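Local coordinates for protein heroin esterase (Rhodococcus sp., PDB 1LZL) that probably hydrolyses the acetyl esters of heroin, as a bacterial acetyl esterase of the alpha/beta hydrolase fold, at residues 44-49 / 97-102; 68-73 / 104-109; 124-129 / 233-238; 135-140 / 179-184. All blocks are in the same frame, centred on the assembly; numbering follows the deposited sequence. Where two conformers were deposited one is given.

Contact 1: residues 44-49 / 97-102; sequences LSFDGV and SSDPFC
L44 reaches over from the loop 44-49 to the first turn of the helix that starts at D99, and most of the apolar packing here is its work. CG lies anti to the backbone N (chi1 175°), which sends both methyls at the helix. CD2 comes down between two residues, 3.7 Å from D99 CB and 3.9 Å from P100 CG. The other methyl, CD1, rests on the backbone side of the proline, 3.8 Å from P100 CA. The leucine thus crosses the D99 and P100 side chains at about a right angle instead of running alongside them.

The mixed apolar-polar part belongs to F46. Its ring presents its edge to the aspartate, with CZ 3.7 Å from D99 OD2 and that oxygen lying in the ring plane; the carboxylate stands almost perpendicular to the ring, at 88°. This is an edge contact of an aromatic C-H with an anionic oxygen, and the firm partner of OD2 is R68, through a salt bridge.

Hydrogen bonds do not cross between the segments; they shape the loop. S45 OG accepts from D47 N at 3.2 Å, an ST turn, and a type II turn follows from F46 to V49, closed by V49 N to F46 O at 3.1 Å.

Around this pair, P100 also packs on M40 and L41 of helix 26-41, while C102 faces V113 and N115 of strand 112-116. Beyond the turn, V49 opens the edge strand 49-56 and leans on V103 and A106 farther along helix 99-109.

Contact 2: residues 68-73 / 104-109; sequences RFVTPD and EVAREL
A106 turns its methyl to strand 68-72 and meets V70 there, the apolar heart of this helix-on-sheet contact. V70 CG1 stands 3.6 Å from A106 CB. That branch lies anti to the backbone N (chi1 -172°) and points at the helix, whereas CG2 takes the position beside the N and does not reach the alanine. The small alanine lets the backbones come close: the CA atoms of P72 and A106 are 5.2 Å apart, and the T71 carbonyl carbon C lies 4.3 Å from A106 CB.

A carbon-to-oxygen contact comes next. The P72 ring sits beside the helix backbone, its CB 3.4 Å from A106 O and its CG 4.0 Å from the same oxygen, so ring C-H groups face a carbonyl.

The layout follows from the alpha/beta hydrolase fold. Helix 99-109 lies in the right-handed crossover connection between the parallel strands 79-85 and 112-116, so it runs back against them; strand 65-72 is antiparallel to its neighbour 112-116 and therefore runs with the helix. Their axes come within 7.0 Å at an angle of only 16°.

Conventional hydrogen bonds do not link the two segments. V70 is held in the sheet by backbone bonds with V113, and T71 by bonds with S50 on the edge strand. On the helix, R107 points away from the strand and uses NE and NH2 to bind the carbonyls of D47 and S45 in the loop before strand 49-56. V105 and L109 pack against helix 299-315, with L309 and I312 as their respective partners.

Contact 3: residues 124-129 / 233-238; sequences TTFPGP and DVSIYA
F126 is held out toward S235 and A238 by a turn closed by the shortest hydrogen bond within either segment, G128 N to T125 O at 2.9 Å. The peptide between F126 and P127 is cis, and the backbone angles fit a type VIa turn. With CG anti to the backbone N (chi1 -179°), the phenyl ring extends straight at S235 and A238.

Both faces of that ring are covered. P127 CB lies over the centre of one; over the other sits the A238 methyl, a CH-pi contact with CB 3.6 Å from the F126 ring centroid and 13° off the normal. At the far end of the ring S235 CB is 3.5 Å from both F126 CE2 and F126 CZ, and Y237 CB lies 4.1 Å from CZ.

S235 organises the receiving loop: its OG accepts from Y237 N at 3.0 Å in an ST turn, and its O accepts from A238 N. The Y237 ring leads away to helix 161-176, where OH bonds D175 and K172 makes a cation-pi contact. L222 of helix 211-222 also packs on F126 and A238.

Between the two segments, then, cohesion is dispersion and CH-pi contact, while hydrogen bonds serve to fix the shape of each loop.

Contact 4: residues 135-140 / 179-184; sequences AALLYI and VPVAFQ
L137 and L138 meet V179 and V181 through branched aliphatic carbons, so flat groups take no part in the contact itself: neither aromatic ring, Y139 or F183, turns a face or an edge to the opposite segment. Y139 is turned elsewhere on the helix and meets the ring of H143 at about 30° between planes, and F183 packs on A155 of strand 153-159.

The apolar work falls to four side chains. L137, its CG anti to the backbone N (chi1 179°), extends toward the loop and straddles two valines. Its CG and CD1 are each 3.8 Å from V179 CG1, and CD2 leans farther along to V181 CG2 at 4.1 Å. L138 sets out from the helix in the other direction, but with CG beside the backbone N (chi1 -77°) its CD2 bends round to V179 CG2, again 3.8 Å away. V179 is thereby wedged between the leucines, with one methyl for each, and every one of these pairs meets at a slant.

No hydrogen bond spans the segments. The helix supplies its own, such as Y139 N to A135 O at 3.0 Å, and backbone bonds of A182 with I154 and of F183 with V156 lead the chain into strand 183-187. A173 of helix 161-176 touches both L137 and V181, and L137 continues inward onto I154, V156 and L83 of the sheet.

Here helix 128-142, which carries the chain over from strand 112-116 to strand 153-159, packs on the connection that leads from helix 161-176 into strand 183-187, in the next beta-alpha-beta crossover, layered packing typical of the alpha/beta hydrolase fold.

How the contacts relate
All four contacts are partly buried and lie 15 to 17 Å from the chain centre. Contacts 1 and 2 adjoin, 8 Å between centres, and share helix 99-109: the loop binds its first turn, the strand its later part, and the R68 to D99 salt bridge ties the two together. Contacts 3 and 4 share helix 128-142, near its start and farther along, with centres 18 Å apart and 4 nested within the chain loop closed by 3. Contacts 2 and 4 both reach the sheet and rely on small or branched aliphatics; contacts 1 and 3, between loops and helix starts, bring in aromatic rings and ST turns.

Contact 1: residues 44-49 / 97-102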
loop_
_atom_site.group_PDB
_atom_site.type_symbol
_atom_site.label_atom_id
_atom_site.label_comp_id
_atom_site.label_asym_id
_atom_site.label_seq_id
_atom_site.Cartn_x
_atom_site.Cartn_y
_atom_site.Cartn_z
ATOM N N LEU A 44 -4.710 11.527 17.232
ATOM C CA LEU A 44 -4.616 12.052 15.862
ATOM C C LEU A 44 -5.552 13.242 15.653
ATOM O O LEU A 44 -6.742 13.211 15.950
ATOM C CB LEU A 44 -4.938 10.970 14.832
ATOM C CG LEU A 44 -5.000 11.328 13.345
ATOM C CD1 LEU A 44 -3.629 11.774 12.789
ATOM C CD2 LEU A 44 -5.479 10.124 12.546
ATOM N N SER A 45 -5.017 14.323 15.094
ATOM C CA SER A 45 -5.781 15.511 14.758
ATOM C C SER A 45 -6.438 15.390 13.390
ATOM O O SER A 45 -5.790 15.015 12.395
ATOM C CB SER A 45 -4.869 16.768 14.780
ATOM O OG SER A 45 -5.583 17.889 14.305
ATOM N N PHE A 46 -7.721 15.740 13.389
ATOM C CA PHE A 46 -8.502 15.815 12.175
ATOM C C PHE A 46 -8.844 17.250 11.808
ATOM O O PHE A 46 -9.741 17.559 11.050
ATOM C CB PHE A 46 -9.762 14.969 12.338
ATOM C CG PHE A 46 -9.528 13.470 12.332
ATOM C CD1 PHE A 46 -9.021 12.784 13.407
ATOM C CD2 PHE A 46 -9.834 12.767 11.157
ATOM C CE1 PHE A 46 -8.812 11.418 13.338
ATOM C CE2 PHE A 46 -9.648 11.388 11.104
ATOM C CZ PHE A 46 -9.134 10.696 12.195
ATOM N N ASP A 47 -8.060 18.192 12.367
ATOM C CA ASP A 47 -8.239 19.600 12.027
ATOM C C ASP A 47 -8.113 19.813 10.525
ATOM O O ASP A 47 -7.201 19.288 9.909
ATOM C CB ASP A 47 -7.218 20.494 12.740
ATOM C CG ASP A 47 -7.663 21.947 12.734
ATOM O OD1 ASP A 47 -8.805 22.257 13.153
ATOM O OD2 ASP A 47 -6.848 22.785 12.291
ATOM N N GLY A 48 -9.035 20.590 9.971
ATOM C CA GLY A 48 -9.122 20.976 8.609
ATOM C C GLY A 48 -9.623 19.883 7.686
ATOM O O GLY A 48 -9.596 20.092 6.476
ATOM N N VAL A 49 -10.057 18.735 8.156
ATOM C CA VAL A 49 -10.585 17.717 7.242
ATOM C C VAL A 49 -11.829 17.084 7.852
ATOM O O VAL A 49 -12.080 17.295 9.049
ATOM C CB VAL A 49 -9.581 16.593 6.899
ATOM C CG1 VAL A 49 -8.272 17.148 6.383
ATOM C CG2 VAL A 49 -9.342 15.688 8.112
ATOM N N SER A 97 -6.122 2.283 10.408
ATOM C CA SER A 97 -4.699 2.351 10.744
ATOM C C SER A 97 -3.980 3.316 9.800
ATOM O O SER A 97 -2.914 3.805 10.211
ATOM C CB SER A 97 -4.038 0.965 10.745
ATOM O OG SER A 97 -3.921 0.468 9.416
ATOM N N SER A 98 -4.531 3.600 8.616
ATOM C CA SER A 98 -3.919 4.575 7.715
ATOM C C SER A 98 -4.536 5.963 7.825
ATOM O O SER A 98 -4.170 6.850 7.026
ATOM C CB SER A 98 -4.015 4.089 6.270
ATOM O OG SER A 98 -3.217 2.979 5.993
ATOM N N ASP A 99 -5.420 6.183 8.785
ATOM C CA ASP A 99 -5.954 7.543 8.921
ATOM C C ASP A 99 -4.887 8.632 9.030
ATOM O O ASP A 99 -5.080 9.668 8.383
ATOM C CB ASP A 99 -6.853 7.624 10.161
ATOM C CG ASP A 99 -8.260 7.125 10.009
ATOM O OD1 ASP A 99 -8.686 6.661 8.916
ATOM O OD2 ASP A 99 -9.035 7.194 10.999
ATOM N N PRO A 100 -3.772 8.464 9.725
ATOM C CA PRO A 100 -2.793 9.571 9.804
ATOM C C PRO A 100 -2.341 10.076 8.445
ATOM O O PRO A 100 -2.377 11.267 8.141
ATOM C CB PRO A 100 -1.647 8.946 10.609
ATOM C CG PRO A 100 -2.337 7.963 11.521
ATOM C CD PRO A 100 -3.340 7.328 10.575
ATOM N N PHE A 101 -1.967 9.141 7.574
ATOM C CA PHE A 101 -1.493 9.506 6.235
ATOM C C PHE A 101 -2.624 10.103 5.411
ATOM O O PHE A 101 -2.420 11.079 4.676
ATOM C CB PHE A 101 -0.875 8.287 5.515
ATOM C CG PHE A 101 -0.350 8.621 4.119
ATOM C CD1 PHE A 101 0.645 9.597 3.978
ATOM C CD2 PHE A 101 -0.883 7.991 2.994
ATOM C CE1 PHE A 101 1.109 9.911 2.693
ATOM C CE2 PHE A 101 -0.384 8.256 1.714
ATOM C CZ PHE A 101 0.609 9.234 1.587
ATOM N N CYS A 102 -3.816 9.512 5.492
ATOM C CA CYS A 102 -4.919 10.013 4.647
ATOM C C CYS A 102 -5.312 11.440 5.052
ATOM O O CYS A 102 -5.606 12.281 4.210
ATOM C CB CYS A 102 -6.100 9.033 4.729
ATOM S SG CYS A 102 -5.662 7.436 3.972
#

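Contact 2: residues 68-73 / 104-109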
loop_
_atom_site.group_PDB
_atom_site.type_symbol
_atom_site.label_atom_id
_atom_site.label_comp_id
_atom_site.label_asym_id
_atom_site.label_seq_id
_atom_site.Cartn_x
_atom_site.Cartn_y
_atom_site.Cartn_z
ATOM N N ARG A 68 -13.262 4.794 3.994
ATOM C CA ARG A 68 -13.105 5.962 4.865
ATOM C C ARG A 68 -12.696 7.111 3.957
ATOM O O ARG A 68 -11.561 7.178 3.463
ATOM C CB ARG A 68 -12.061 5.718 5.943
ATOM C CG ARG A 68 -12.404 4.549 6.849
ATOM C CD ARG A 68 -11.386 4.258 7.903
ATOM N NE ARG A 68 -11.174 5.206 8.996
ATOM C CZ ARG A 68 -11.988 5.357 10.022
ATOM N NH1 ARG A 68 -13.110 4.646 10.104
ATOM N NH2 ARG A 68 -11.638 6.231 10.941
ATOM N N PHE A 69 -13.628 8.023 3.731
ATOM C CA PHE A 69 -13.499 9.063 2.706
ATOM C C PHE A 69 -13.222 10.387 3.393
ATOM O O PHE A 69 -14.076 10.977 4.096
ATOM C CB PHE A 69 -14.782 9.087 1.880
ATOM C CG PHE A 69 -14.739 10.036 0.700
ATOM C CD1 PHE A 69 -13.770 9.870 -0.274
ATOM C CD2 PHE A 69 -15.668 11.064 0.538
ATOM C CE1 PHE A 69 -13.704 10.686 -1.405
ATOM C CE2 PHE A 69 -15.613 11.909 -0.559
ATOM C CZ PHE A 69 -14.614 11.730 -1.513
ATOM N N VAL A 70 -12.000 10.843 3.244
ATOM C CA VAL A 70 -11.407 12.005 3.874
ATOM C C VAL A 70 -11.416 13.163 2.895
ATOM O O VAL A 70 -10.880 13.058 1.771
ATOM C CB VAL A 70 -9.986 11.727 4.387
ATOM C CG1 VAL A 70 -9.460 12.914 5.215
ATOM C CG2 VAL A 70 -9.945 10.443 5.221
ATOM N N THR A 71 -12.041 14.263 3.302
ATOM C CA THR A 71 -12.059 15.429 2.404
ATOM C C THR A 71 -11.550 16.685 3.102
ATOM O O THR A 71 -11.704 16.888 4.308
ATOM C CB THR A 71 -13.465 15.662 1.830
ATOM O OG1 THR A 71 -14.386 15.703 2.936
ATOM C CG2 THR A 71 -13.902 14.488 0.959
ATOM N N PRO A 72 -10.891 17.565 2.389
ATOM C CA PRO A 72 -10.390 18.768 3.055
ATOM C C PRO A 72 -11.534 19.762 3.253
ATOM O O PRO A 72 -12.407 19.859 2.397
ATOM C CB PRO A 72 -9.407 19.317 2.030
ATOM C CG PRO A 72 -9.839 18.782 0.715
ATOM C CD PRO A 72 -10.546 17.494 0.934
ATOM N N ASP A 73 -11.577 20.492 4.342
ATOM C CA ASP A 73 -12.675 21.466 4.511
ATOM C C ASP A 73 -12.479 22.681 3.611
ATOM O O ASP A 73 -11.368 22.958 3.148
ATOM C CB ASP A 73 -12.752 21.891 5.975
ATOM C CG ASP A 73 -13.034 20.723 6.911
ATOM O OD1 ASP A 73 -13.528 19.652 6.486
ATOM O OD2 ASP A 73 -12.754 20.919 8.121
ATOM N N GLU A 104 -3.219 13.548 6.395
ATOM C CA GLU A 104 -2.119 14.395 5.909
ATOM C C GLU A 104 -2.291 14.828 4.465
ATOM O O GLU A 104 -2.110 15.987 4.056
ATOM C CB GLU A 104 -0.762 13.662 6.123
ATOM C CG GLU A 104 0.407 14.604 5.827
ATOM C CD GLU A 104 1.797 14.042 6.033
ATOM O OE1 GLU A 104 1.917 12.790 5.962
ATOM O OE2 GLU A 104 2.785 14.814 6.254
ATOM N N VAL A 105 -2.641 13.841 3.627
ATOM C CA VAL A 105 -2.815 14.131 2.190
ATOM C C VAL A 105 -3.977 15.120 1.998
ATOM O O VAL A 105 -3.854 16.083 1.241
ATOM C CB VAL A 105 -3.066 12.803 1.449
ATOM C CG1 VAL A 105 -3.600 13.048 0.057
ATOM C CG2 VAL A 105 -1.765 11.981 1.455
ATOM N N ALA A 106 -5.094 14.862 2.690
ATOM C CA ALA A 106 -6.251 15.744 2.491
ATOM C C ALA A 106 -5.936 17.148 2.981
ATOM O O ALA A 106 -6.207 18.157 2.348
ATOM C CB ALA A 106 -7.473 15.214 3.214
ATOM N N ARG A 107 -5.319 17.267 4.155
ATOM C CA ARG A 107 -5.029 18.584 4.714
ATOM C C ARG A 107 -3.940 19.309 3.929
ATOM O O ARG A 107 -4.072 20.492 3.610
ATOM C CB ARG A 107 -4.643 18.396 6.198
ATOM C CG ARG A 107 -4.305 19.720 6.876
ATOM C CD ARG A 107 -3.615 19.543 8.226
ATOM N NE ARG A 107 -4.570 19.021 9.208
ATOM C CZ ARG A 107 -4.275 17.919 9.893
ATOM N NH1 ARG A 107 -3.105 17.302 9.672
ATOM N NH2 ARG A 107 -5.161 17.479 10.766
ATOM N N GLU A 108 -2.836 18.638 3.570
ATOM C CA GLU A 108 -1.715 19.385 2.994
ATOM C C GLU A 108 -1.895 19.590 1.500
ATOM O O GLU A 108 -1.444 20.623 0.982
ATOM C CB GLU A 108 -0.377 18.674 3.203
ATOM C CG GLU A 108 0.001 18.497 4.660
ATOM C CD GLU A 108 0.049 19.856 5.346
ATOM O OE1 GLU A 108 0.428 20.834 4.667
ATOM O OE2 GLU A 108 -0.306 19.932 6.535
ATOM N N LEU A 109 -2.516 18.646 0.806
ATOM C CA LEU A 109 -2.648 18.744 -0.628
ATOM C C LEU A 109 -4.030 19.191 -1.098
ATOM O O LEU A 109 -4.177 19.579 -2.254
ATOM C CB LEU A 109 -2.360 17.367 -1.295
ATOM C CG LEU A 109 -0.990 16.817 -0.935
ATOM C CD1 LEU A 109 -0.726 15.575 -1.785
ATOM C CD2 LEU A 109 0.092 17.891 -1.094
#

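Contact 3: residues 124-129 / 233-238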
loop_
_atom_site.group_PDB
_atom_site.type_symbol
_atom_site.label_atom_id
_atom_site.label_comp_id
_atom_site.label_asym_id
_atom_site.label_seq_id
_atom_site.Cartn_x
_atom_site.Cartn_y
_atom_site.Cartn_z
ATOM N N THR A 124 -10.685 -14.321 3.623
ATOM C CA THR A 124 -11.027 -14.053 2.228
ATOM C C THR A 124 -9.741 -14.123 1.415
ATOM O O THR A 124 -8.864 -13.271 1.552
ATOM C CB THR A 124 -11.625 -12.668 2.050
ATOM O OG1 THR A 124 -12.801 -12.538 2.849
ATOM C CG2 THR A 124 -12.065 -12.449 0.599
ATOM N N THR A 125 -9.573 -15.161 0.603
ATOM C CA THR A 125 -8.349 -15.285 -0.167
ATOM C C THR A 125 -8.475 -14.564 -1.498
ATOM O O THR A 125 -9.570 -14.178 -1.913
ATOM C CB THR A 125 -7.998 -16.760 -0.429
ATOM O OG1 THR A 125 -9.165 -17.393 -0.966
ATOM C CG2 THR A 125 -7.636 -17.440 0.892
ATOM N N PHE A 126 -7.317 -14.383 -2.138
ATOM C CA PHE A 126 -7.345 -13.874 -3.512
ATOM C C PHE A 126 -8.348 -14.654 -4.337
ATOM O O PHE A 126 -8.376 -15.900 -4.161
ATOM C CB PHE A 126 -5.900 -14.010 -4.089
ATOM C CG PHE A 126 -5.900 -13.452 -5.527
ATOM C CD1 PHE A 126 -5.673 -12.085 -5.683
ATOM C CD2 PHE A 126 -6.102 -14.256 -6.640
ATOM C CE1 PHE A 126 -5.755 -11.561 -6.995
ATOM C CE2 PHE A 126 -6.212 -13.750 -7.927
ATOM C CZ PHE A 126 -5.998 -12.371 -8.094
ATOM N N PRO A 127 -9.154 -14.060 -5.202
ATOM C CA PRO A 127 -9.097 -12.661 -5.627
ATOM C C PRO A 127 -9.832 -11.640 -4.776
ATOM O O PRO A 127 -9.872 -10.453 -5.140
ATOM C CB PRO A 127 -9.814 -12.742 -6.999
ATOM C CG PRO A 127 -10.847 -13.805 -6.771
ATOM C CD PRO A 127 -10.188 -14.846 -5.912
ATOM N N GLY A 128 -10.425 -12.051 -3.664
ATOM C CA GLY A 128 -11.325 -11.131 -2.951
ATOM C C GLY A 128 -10.765 -9.776 -2.608
ATOM O O GLY A 128 -11.382 -8.751 -2.838
ATOM N N PRO A 129 -9.597 -9.755 -1.953
ATOM C CA PRO A 129 -9.073 -8.443 -1.531
ATOM C C PRO A 129 -8.803 -7.511 -2.697
ATOM O O PRO A 129 -9.100 -6.300 -2.571
ATOM C CB PRO A 129 -7.781 -8.801 -0.757
ATOM C CG PRO A 129 -8.127 -10.165 -0.196
ATOM C CD PRO A 129 -8.792 -10.852 -1.414
ATOM N N ASP A 233 0.045 -21.189 -11.574
ATOM C CA ASP A 233 -1.252 -20.549 -11.725
ATOM C C ASP A 233 -1.428 -19.392 -10.748
ATOM O O ASP A 233 -2.391 -19.445 -9.987
ATOM C CB ASP A 233 -2.414 -21.506 -11.495
ATOM C CG ASP A 233 -2.517 -22.689 -12.421
ATOM O OD1 ASP A 233 -1.979 -22.584 -13.548
ATOM O OD2 ASP A 233 -3.134 -23.698 -11.998
ATOM N N VAL A 234 -0.552 -18.383 -10.778
ATOM C CA VAL A 234 -0.736 -17.213 -9.937
ATOM C C VAL A 234 -1.096 -16.001 -10.784
ATOM O O VAL A 234 -0.384 -15.631 -11.734
ATOM C CB VAL A 234 0.544 -16.929 -9.107
ATOM C CG1 VAL A 234 0.309 -15.691 -8.253
ATOM C CG2 VAL A 234 0.889 -18.128 -8.247
ATOM N N SER A 235 -2.235 -15.359 -10.466
ATOM C CA SER A 235 -2.655 -14.177 -11.200
ATOM C C SER A 235 -1.696 -12.996 -11.080
ATOM O O SER A 235 -1.139 -12.717 -10.018
ATOM C CB SER A 235 -4.030 -13.756 -10.633
ATOM O OG SER A 235 -4.433 -12.547 -11.323
ATOM N N ILE A 236 -1.508 -12.297 -12.207
ATOM C CA ILE A 236 -0.706 -11.063 -12.166
ATOM C C ILE A 236 -1.383 -10.033 -11.261
ATOM O O ILE A 236 -0.663 -9.110 -10.835
ATOM C CB ILE A 236 -0.500 -10.462 -13.563
ATOM C CG1 ILE A 236 -1.813 -9.942 -14.189
ATOM C CG2 ILE A 236 0.254 -11.450 -14.431
ATOM C CD1 ILE A 236 -1.578 -9.151 -15.457
ATOM N N TYR A 237 -2.675 -10.157 -10.970
ATOM C CA TYR A 237 -3.283 -9.192 -10.064
ATOM C C TYR A 237 -2.986 -9.543 -8.595
ATOM O O TYR A 237 -3.138 -8.648 -7.742
ATOM C CB TYR A 237 -4.785 -9.101 -10.306
ATOM C CG TYR A 237 -5.110 -8.915 -11.777
ATOM C CD1 TYR A 237 -4.649 -7.834 -12.488
ATOM C CD2 TYR A 237 -5.887 -9.825 -12.472
ATOM C CE1 TYR A 237 -4.925 -7.636 -13.819
ATOM C CE2 TYR A 237 -6.179 -9.660 -13.815
ATOM C CZ TYR A 237 -5.714 -8.554 -14.492
ATOM O OH TYR A 237 -5.988 -8.410 -15.842
ATOM N N ALA A 238 -2.610 -10.780 -8.309
ATOM C CA ALA A 238 -2.179 -11.223 -7.000
ATOM C C ALA A 238 -0.717 -10.836 -6.787
ATOM O O ALA A 238 -0.361 -10.337 -5.716
ATOM C CB ALA A 238 -2.349 -12.737 -6.830
#

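Contact 4: residues 135-140 / 179-184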
loop_
_atom_site.group_PDB
_atom_site.type_symbol
_atom_site.label_atom_id
_atom_site.label_comp_id
_atom_site.label_asym_id
_atom_site.label_seq_id
_atom_site.Cartn_x
_atom_site.Cartn_y
_atom_site.Cartn_z
ATOM N N ALA A 135 -13.360 -2.775 -6.804
ATOM C CA ALA A 135 -14.751 -2.342 -6.636
ATOM C C ALA A 135 -14.822 -0.926 -6.109
ATOM O O ALA A 135 -15.675 -0.136 -6.549
ATOM C CB ALA A 135 -15.459 -3.316 -5.709
ATOM N N ALA A 136 -13.942 -0.576 -5.171
ATOM C CA ALA A 136 -13.911 0.776 -4.613
ATOM C C ALA A 136 -13.498 1.747 -5.699
ATOM O O ALA A 136 -14.018 2.852 -5.837
ATOM C CB ALA A 136 -12.917 0.821 -3.426
ATOM N N LEU A 137 -12.532 1.398 -6.562
ATOM C CA LEU A 137 -12.100 2.255 -7.669
ATOM C C LEU A 137 -13.236 2.488 -8.654
ATOM O O LEU A 137 -13.471 3.640 -9.048
ATOM C CB LEU A 137 -10.877 1.606 -8.349
ATOM C CG LEU A 137 -10.335 2.406 -9.549
ATOM C CD1 LEU A 137 -9.813 3.782 -9.112
ATOM C CD2 LEU A 137 -9.240 1.660 -10.318
ATOM N N LEU A 138 -13.916 1.414 -9.036
ATOM C CA LEU A 138 -15.090 1.541 -9.937
ATOM C C LEU A 138 -16.121 2.493 -9.357
ATOM O O LEU A 138 -16.699 3.312 -10.077
ATOM C CB LEU A 138 -15.702 0.151 -10.135
ATOM C CG LEU A 138 -14.956 -0.789 -11.096
ATOM C CD1 LEU A 138 -15.547 -2.189 -11.062
ATOM C CD2 LEU A 138 -15.071 -0.252 -12.531
ATOM N N TYR A 139 -16.371 2.326 -8.059
ATOM C CA TYR A 139 -17.370 3.175 -7.402
ATOM C C TYR A 139 -16.931 4.617 -7.380
ATOM O O TYR A 139 -17.745 5.497 -7.729
ATOM C CB TYR A 139 -17.570 2.644 -5.977
ATOM C CG TYR A 139 -18.406 3.608 -5.148
ATOM C CD1 TYR A 139 -19.792 3.633 -5.296
ATOM C CD2 TYR A 139 -17.799 4.467 -4.227
ATOM C CE1 TYR A 139 -20.514 4.532 -4.509
ATOM C CE2 TYR A 139 -18.499 5.365 -3.451
ATOM C CZ TYR A 139 -19.879 5.359 -3.619
ATOM O OH TYR A 139 -20.634 6.247 -2.879
ATOM N N ILE A 140 -15.711 4.919 -6.905
ATOM C CA ILE A 140 -15.345 6.356 -6.821
ATOM C C ILE A 140 -15.337 7.008 -8.195
ATOM O O ILE A 140 -15.693 8.190 -8.312
ATOM C CB ILE A 140 -14.066 6.643 -6.033
ATOM C CG1 ILE A 140 -12.826 6.018 -6.632
ATOM C CG2 ILE A 140 -14.280 6.241 -4.567
ATOM C CD1 ILE A 140 -11.593 6.357 -5.796
ATOM N N VAL A 179 -11.734 2.435 -15.947
ATOM C CA VAL A 179 -11.345 3.559 -15.077
ATOM C C VAL A 179 -9.942 4.031 -15.434
ATOM O O VAL A 179 -9.025 3.182 -15.336
ATOM C CB VAL A 179 -11.296 3.139 -13.592
ATOM C CG1 VAL A 179 -10.896 4.360 -12.725
ATOM C CG2 VAL A 179 -12.618 2.551 -13.187
ATOM N N PRO A 180 -9.751 5.287 -15.794
ATOM C CA PRO A 180 -8.400 5.804 -16.062
ATOM C C PRO A 180 -7.744 6.121 -14.699
ATOM O O PRO A 180 -8.350 6.752 -13.821
ATOM C CB PRO A 180 -8.670 7.052 -16.862
ATOM C CG PRO A 180 -9.941 7.583 -16.247
ATOM C CD PRO A 180 -10.790 6.358 -15.992
ATOM N N VAL A 181 -6.507 5.668 -14.509
ATOM C CA VAL A 181 -5.730 5.985 -13.309
ATOM C C VAL A 181 -4.606 6.968 -13.681
ATOM O O VAL A 181 -3.829 6.653 -14.611
ATOM C CB VAL A 181 -5.213 4.677 -12.666
ATOM C CG1 VAL A 181 -4.304 5.055 -11.494
ATOM C CG2 VAL A 181 -6.350 3.782 -12.204
ATOM N N ALA A 182 -4.580 8.121 -13.018
ATOM C CA ALA A 182 -3.629 9.189 -13.358
ATOM C C ALA A 182 -2.234 8.974 -12.751
ATOM O O ALA A 182 -1.235 9.467 -13.288
ATOM C CB ALA A 182 -4.154 10.539 -12.896
ATOM N N PHE A 183 -2.174 8.263 -11.630
ATOM C CA PHE A 183 -0.930 8.155 -10.842
ATOM C C PHE A 183 -0.982 6.919 -9.956
ATOM O O PHE A 183 -2.072 6.577 -9.462
ATOM C CB PHE A 183 -0.720 9.402 -10.001
ATOM C CG PHE A 183 0.666 9.506 -9.357
ATOM C CD1 PHE A 183 1.800 9.683 -10.137
ATOM C CD2 PHE A 183 0.794 9.423 -7.980
ATOM C CE1 PHE A 183 3.071 9.818 -9.582
ATOM C CE2 PHE A 183 2.051 9.568 -7.405
ATOM C CZ PHE A 183 3.181 9.742 -8.192
ATOM N N GLN A 184 0.181 6.278 -9.798
ATOM C CA GLN A 184 0.325 5.072 -8.982
ATOM C C GLN A 184 1.358 5.282 -7.901
ATOM O O GLN A 184 2.486 5.637 -8.236
ATOM C CB GLN A 184 0.698 3.920 -9.928
ATOM C CG GLN A 184 0.988 2.635 -9.167
ATOM C CD GLN A 184 1.226 1.436 -10.066
ATOM O OE1 GLN A 184 0.701 0.370 -9.783
ATOM N NE2 GLN A 184 2.041 1.628 -11.110
#